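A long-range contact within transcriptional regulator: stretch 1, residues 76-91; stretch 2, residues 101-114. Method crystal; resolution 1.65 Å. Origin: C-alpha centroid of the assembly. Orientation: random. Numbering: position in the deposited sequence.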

# COMPACT_ATOMS: atom_id res chain seq x y z
N ILE A 76 11.71 -9.18 -8.29
CA ILE A 76 10.80 -9.77 -9.22
C ILE A 76 11.47 -10.08 -10.57
O ILE A 76 12.30 -9.26 -11.05
CB ILE A 76 9.53 -8.86 -9.41
CG1 ILE A 76 8.41 -9.63 -10.11
CG2 ILE A 76 9.90 -7.57 -10.17
CD1 ILE A 76 7.05 -8.87 -10.02
N HIS A 77 11.09 -11.21 -11.17
CA HIS A 77 11.65 -11.63 -12.48
C HIS A 77 10.89 -11.01 -13.61
O HIS A 77 9.64 -10.95 -13.59
CB HIS A 77 11.67 -13.17 -12.65
CG HIS A 77 12.59 -13.60 -13.75
ND1 HIS A 77 12.18 -13.75 -15.06
CD2 HIS A 77 13.92 -13.86 -13.74
CE1 HIS A 77 13.23 -14.07 -15.81
NE2 HIS A 77 14.29 -14.16 -15.03
N SER A 78 11.62 -10.58 -14.65
CA SER A 78 10.97 -10.06 -15.87
C SER A 78 10.00 -11.08 -16.51
O SER A 78 10.10 -12.30 -16.28
CB SER A 78 12.04 -9.67 -16.90
OG SER A 78 12.69 -10.85 -17.36
N LYS A 79 9.06 -10.58 -17.30
CA LYS A 79 8.11 -11.43 -18.05
C LYS A 79 7.67 -10.73 -19.31
O LYS A 79 7.48 -9.51 -19.31
CB LYS A 79 6.90 -11.72 -17.15
CG LYS A 79 5.77 -12.61 -17.67
CD LYS A 79 4.57 -12.49 -16.65
CE LYS A 79 3.62 -13.66 -16.73
NZ LYS A 79 2.54 -13.53 -15.69
N SER A 80 7.56 -11.46 -20.43
CA SER A 80 7.18 -10.80 -21.68
C SER A 80 5.69 -10.59 -21.85
O SER A 80 5.01 -11.42 -22.47
CB SER A 80 7.72 -11.54 -22.94
OG SER A 80 9.14 -11.68 -22.84
N VAL A 81 5.17 -9.47 -21.33
CA VAL A 81 3.75 -9.17 -21.47
C VAL A 81 3.59 -7.97 -22.41
O VAL A 81 4.54 -7.18 -22.55
CB VAL A 81 3.10 -8.94 -20.06
CG1 VAL A 81 2.88 -10.24 -19.29
CG2 VAL A 81 4.05 -8.05 -19.18
N ARG A 82 2.46 -7.85 -23.07
CA ARG A 82 2.16 -6.81 -24.03
C ARG A 82 1.19 -5.84 -23.37
O ARG A 82 0.28 -6.26 -22.62
CB ARG A 82 1.39 -7.35 -25.25
CG ARG A 82 2.03 -8.37 -26.18
CD ARG A 82 0.86 -9.11 -26.86
NE ARG A 82 0.94 -9.28 -28.31
CZ ARG A 82 1.57 -10.30 -28.92
NH1 ARG A 82 2.17 -11.22 -28.17
NH2 ARG A 82 1.61 -10.40 -30.26
N ASN A 83 1.36 -4.55 -23.67
CA ASN A 83 0.32 -3.54 -23.46
C ASN A 83 -0.03 -3.36 -21.96
O ASN A 83 -1.21 -3.07 -21.62
CB ASN A 83 -0.98 -3.87 -24.24
CG ASN A 83 -1.95 -2.70 -24.33
OD1 ASN A 83 -1.53 -1.51 -24.37
ND2 ASN A 83 -3.24 -3.02 -24.37
N VAL A 84 0.99 -3.51 -21.11
CA VAL A 84 0.83 -3.28 -19.65
C VAL A 84 1.14 -1.80 -19.39
O VAL A 84 2.05 -1.22 -20.05
CB VAL A 84 1.78 -4.15 -18.81
CG1 VAL A 84 1.70 -3.85 -17.30
CG2 VAL A 84 1.43 -5.65 -19.02
N HIS A 85 0.40 -1.20 -18.45
CA HIS A 85 0.58 0.23 -18.18
C HIS A 85 0.71 0.39 -16.67
O HIS A 85 -0.09 -0.22 -15.93
CB HIS A 85 -0.65 1.04 -18.63
CG HIS A 85 -0.94 0.89 -20.10
ND1 HIS A 85 -0.69 1.89 -21.01
CD2 HIS A 85 -1.44 -0.16 -20.80
CE1 HIS A 85 -1.02 1.47 -22.22
NE2 HIS A 85 -1.47 0.23 -22.12
N PHE A 86 1.69 1.18 -16.20
CA PHE A 86 1.92 1.40 -14.75
C PHE A 86 1.56 2.86 -14.43
O PHE A 86 1.93 3.75 -15.19
CB PHE A 86 3.43 1.19 -14.46
CG PHE A 86 3.82 -0.28 -14.53
CD1 PHE A 86 4.52 -0.79 -15.64
CD2 PHE A 86 3.38 -1.17 -13.55
CE1 PHE A 86 4.75 -2.16 -15.73
CE2 PHE A 86 3.71 -2.53 -13.57
CZ PHE A 86 4.39 -3.02 -14.67
N TYR A 87 0.93 3.06 -13.28
CA TYR A 87 0.39 4.37 -12.83
C TYR A 87 0.79 4.54 -11.36
O TYR A 87 1.00 3.56 -10.65
CB TYR A 87 -1.14 4.41 -12.91
CG TYR A 87 -1.65 4.15 -14.30
CD1 TYR A 87 -1.93 2.85 -14.68
CD2 TYR A 87 -1.85 5.20 -15.21
CE1 TYR A 87 -2.39 2.56 -15.99
CE2 TYR A 87 -2.33 4.93 -16.51
CZ TYR A 87 -2.57 3.59 -16.86
OH TYR A 87 -3.02 3.31 -18.15
N PRO A 88 0.91 5.81 -10.90
CA PRO A 88 1.08 6.10 -9.47
C PRO A 88 -0.28 6.16 -8.81
O PRO A 88 -1.23 6.75 -9.38
CB PRO A 88 1.74 7.51 -9.47
CG PRO A 88 1.16 8.23 -10.76
CD PRO A 88 0.97 6.98 -11.77
N LEU A 89 -0.38 5.56 -7.63
CA LEU A 89 -1.59 5.66 -6.80
C LEU A 89 -1.52 6.93 -5.91
O LEU A 89 -2.57 7.46 -5.48
CB LEU A 89 -1.77 4.46 -5.90
CG LEU A 89 -2.01 3.15 -6.70
CD1 LEU A 89 -1.83 2.03 -5.67
CD2 LEU A 89 -3.42 3.16 -7.36
N ALA A 90 -0.32 7.36 -5.62
CA ALA A 90 -0.06 8.44 -4.70
C ALA A 90 1.45 8.69 -4.74
O ALA A 90 2.25 7.74 -4.90
CB ALA A 90 -0.49 8.02 -3.28
N GLY A 91 1.82 9.96 -4.56
CA GLY A 91 3.23 10.32 -4.43
C GLY A 91 3.55 10.03 -2.97
O GLY A 91 2.67 9.97 -2.10
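Stretch 2 101-114: HVNTLIYEMSRKFH

Stretch 2 is a single helix, V102 to F113, with H101 at its N-cap position and H114 leaving it at positive phi. It runs almost exactly antiparallel to strand 85-88, at 173° between N-to-C directions and 8.6 Å between axes at closest approach. The register therefore reverses: G91 lies near V102, F86 near I106, and S78 near K112, where the CA atoms come within 4.3 Å.

Along the strand, F86 points toward the helix while its neighbours H85 and Y87 point away. On the helix, V102, I106, M109 and F113, spaced three or four apart, supply the apolar surface. P88 CB sits 3.9 Å from both V102 CG2 and I106 CD1. F86 carries the middle: its CB lies 3.9 Å from I106 CG2, M109 CB covers one ring face, 4.0 Å from the centroid, and F113 CB meets the edge, 4.0 Å from F86 CZ. The F113 ring in turn reaches the loop, with I76 CD1 3.5 Å from its CZ and V81 CG2 4.0 Å from its CD1, both at its edge.

Polar contacts fasten the helix's C-terminal end. K112 NZ donates to I76 O at 2.8 Å, and K79 N donates to K112 O at 3.3 Å. Water 1 joins V81 O and H114 O, each at 2.9 Å from its oxygen.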

# COMPACT_ATOMS: atom_id res chain seq x y z
N HIS A 101 10.78 5.87 -4.04
CA HIS A 101 9.86 6.87 -4.58
C HIS A 101 8.90 6.18 -5.60
O HIS A 101 9.38 5.32 -6.39
CB HIS A 101 10.65 7.93 -5.34
CG HIS A 101 9.79 8.99 -5.90
ND1 HIS A 101 9.55 10.19 -5.23
CD2 HIS A 101 9.03 9.02 -7.01
CE1 HIS A 101 8.72 10.92 -5.96
NE2 HIS A 101 8.37 10.22 -7.03
N VAL A 102 7.61 6.57 -5.62
CA VAL A 102 6.65 5.89 -6.60
C VAL A 102 7.19 5.93 -8.04
O VAL A 102 7.05 4.96 -8.80
CB VAL A 102 5.20 6.44 -6.54
CG1 VAL A 102 5.12 7.92 -7.01
CG2 VAL A 102 4.22 5.55 -7.24
N ASN A 103 7.75 7.07 -8.47
CA ASN A 103 8.18 7.17 -9.88
C ASN A 103 9.37 6.25 -10.15
O ASN A 103 9.48 5.69 -11.25
CB ASN A 103 8.55 8.60 -10.23
CG ASN A 103 7.34 9.50 -10.27
OD1 ASN A 103 6.18 9.06 -10.40
ND2 ASN A 103 7.61 10.81 -10.17
N THR A 104 10.26 6.11 -9.17
CA THR A 104 11.33 5.11 -9.26
C THR A 104 10.80 3.67 -9.42
O THR A 104 11.30 2.89 -10.25
CB THR A 104 12.32 5.15 -8.09
OG1 THR A 104 12.93 6.44 -8.05
CG2 THR A 104 13.44 4.08 -8.30
N LEU A 105 9.83 3.33 -8.59
CA LEU A 105 9.26 1.98 -8.65
C LEU A 105 8.59 1.76 -9.97
O LEU A 105 8.70 0.70 -10.56
CB LEU A 105 8.26 1.79 -7.50
CG LEU A 105 8.85 1.90 -6.10
CD1 LEU A 105 7.74 1.83 -5.04
CD2 LEU A 105 9.98 0.86 -5.88
N ILE A 106 7.75 2.72 -10.40
CA ILE A 106 7.13 2.55 -11.74
C ILE A 106 8.20 2.35 -12.85
O ILE A 106 8.09 1.44 -13.67
CB ILE A 106 6.30 3.81 -12.02
CG1 ILE A 106 5.05 3.79 -11.13
CG2 ILE A 106 5.92 3.97 -13.48
CD1 ILE A 106 4.30 5.15 -11.12
N TYR A 107 9.23 3.18 -12.86
CA TYR A 107 10.32 3.00 -13.86
C TYR A 107 10.94 1.59 -13.81
O TYR A 107 11.09 0.91 -14.88
CB TYR A 107 11.41 4.07 -13.66
CG TYR A 107 12.49 3.85 -14.70
CD1 TYR A 107 12.19 3.96 -16.06
CD2 TYR A 107 13.78 3.49 -14.32
CE1 TYR A 107 13.15 3.76 -17.03
CE2 TYR A 107 14.78 3.28 -15.29
CZ TYR A 107 14.44 3.40 -16.64
OH TYR A 107 15.40 3.18 -17.62
N GLU A 108 11.25 1.14 -12.59
CA GLU A 108 11.90 -0.18 -12.43
C GLU A 108 10.98 -1.29 -12.93
O GLU A 108 11.44 -2.27 -13.57
CB GLU A 108 12.40 -0.42 -11.02
CG GLU A 108 13.51 0.57 -10.65
CD GLU A 108 14.81 0.44 -11.46
OE1 GLU A 108 15.02 -0.52 -12.26
OE2 GLU A 108 15.67 1.33 -11.28
N MSE A 109 9.70 -1.18 -12.60
CA MSE A 109 8.73 -2.19 -13.07
C MSE A 109 8.61 -2.13 -14.60
O MSE A 109 8.50 -3.17 -15.27
CB MSE A 109 7.36 -1.98 -12.39
CG MSE A 109 7.37 -2.33 -10.91
SE MSE A 109 7.47 -4.33 -10.73
CE MSE A 109 5.70 -4.81 -11.50
N SER A 110 8.63 -0.91 -15.16
CA SER A 110 8.57 -0.74 -16.60
C SER A 110 9.70 -1.50 -17.31
O SER A 110 9.45 -2.05 -18.41
CB SER A 110 8.56 0.76 -17.02
OG SER A 110 9.88 1.28 -17.03
N ARG A 111 10.90 -1.53 -16.70
CA ARG A 111 12.05 -2.25 -17.24
C ARG A 111 11.81 -3.75 -17.29
O ARG A 111 12.26 -4.41 -18.24
CB ARG A 111 13.32 -1.94 -16.44
CG ARG A 111 13.74 -0.47 -16.54
CD ARG A 111 15.06 -0.29 -15.79
NE ARG A 111 16.14 -0.95 -16.51
CZ ARG A 111 17.32 -1.28 -15.97
NH1 ARG A 111 17.56 -1.07 -14.68
NH2 ARG A 111 18.25 -1.86 -16.73
N LYS A 112 11.12 -4.28 -16.28
CA LYS A 112 10.97 -5.72 -16.15
C LYS A 112 9.77 -6.25 -16.92
O LYS A 112 9.75 -7.40 -17.30
CB LYS A 112 10.93 -6.11 -14.69
CG LYS A 112 12.34 -6.05 -14.11
CD LYS A 112 12.43 -6.56 -12.73
CE LYS A 112 13.90 -6.76 -12.26
NZ LYS A 112 13.84 -6.95 -10.80
N PHE A 113 8.77 -5.39 -17.17
CA PHE A 113 7.54 -5.82 -17.81
C PHE A 113 7.23 -5.06 -19.11
O PHE A 113 6.14 -5.20 -19.69
CB PHE A 113 6.38 -5.74 -16.79
CG PHE A 113 6.55 -6.70 -15.66
CD1 PHE A 113 6.07 -8.03 -15.76
CD2 PHE A 113 7.21 -6.31 -14.50
CE1 PHE A 113 6.27 -8.92 -14.69
CE2 PHE A 113 7.46 -7.16 -13.45
CZ PHE A 113 6.98 -8.49 -13.51
N HIS A 114 8.21 -4.27 -19.53
CA HIS A 114 8.19 -3.43 -20.70
C HIS A 114 6.89 -2.69 -20.80
O HIS A 114 6.22 -2.71 -21.83
CB HIS A 114 8.46 -4.22 -21.96
CG HIS A 114 9.91 -4.50 -22.13
ND1 HIS A 114 10.78 -3.61 -22.73
CD2 HIS A 114 10.67 -5.53 -21.68
CE1 HIS A 114 12.00 -4.11 -22.70
NE2 HIS A 114 11.97 -5.26 -22.07
O HOH W 1 3.90 -4.50 -21.64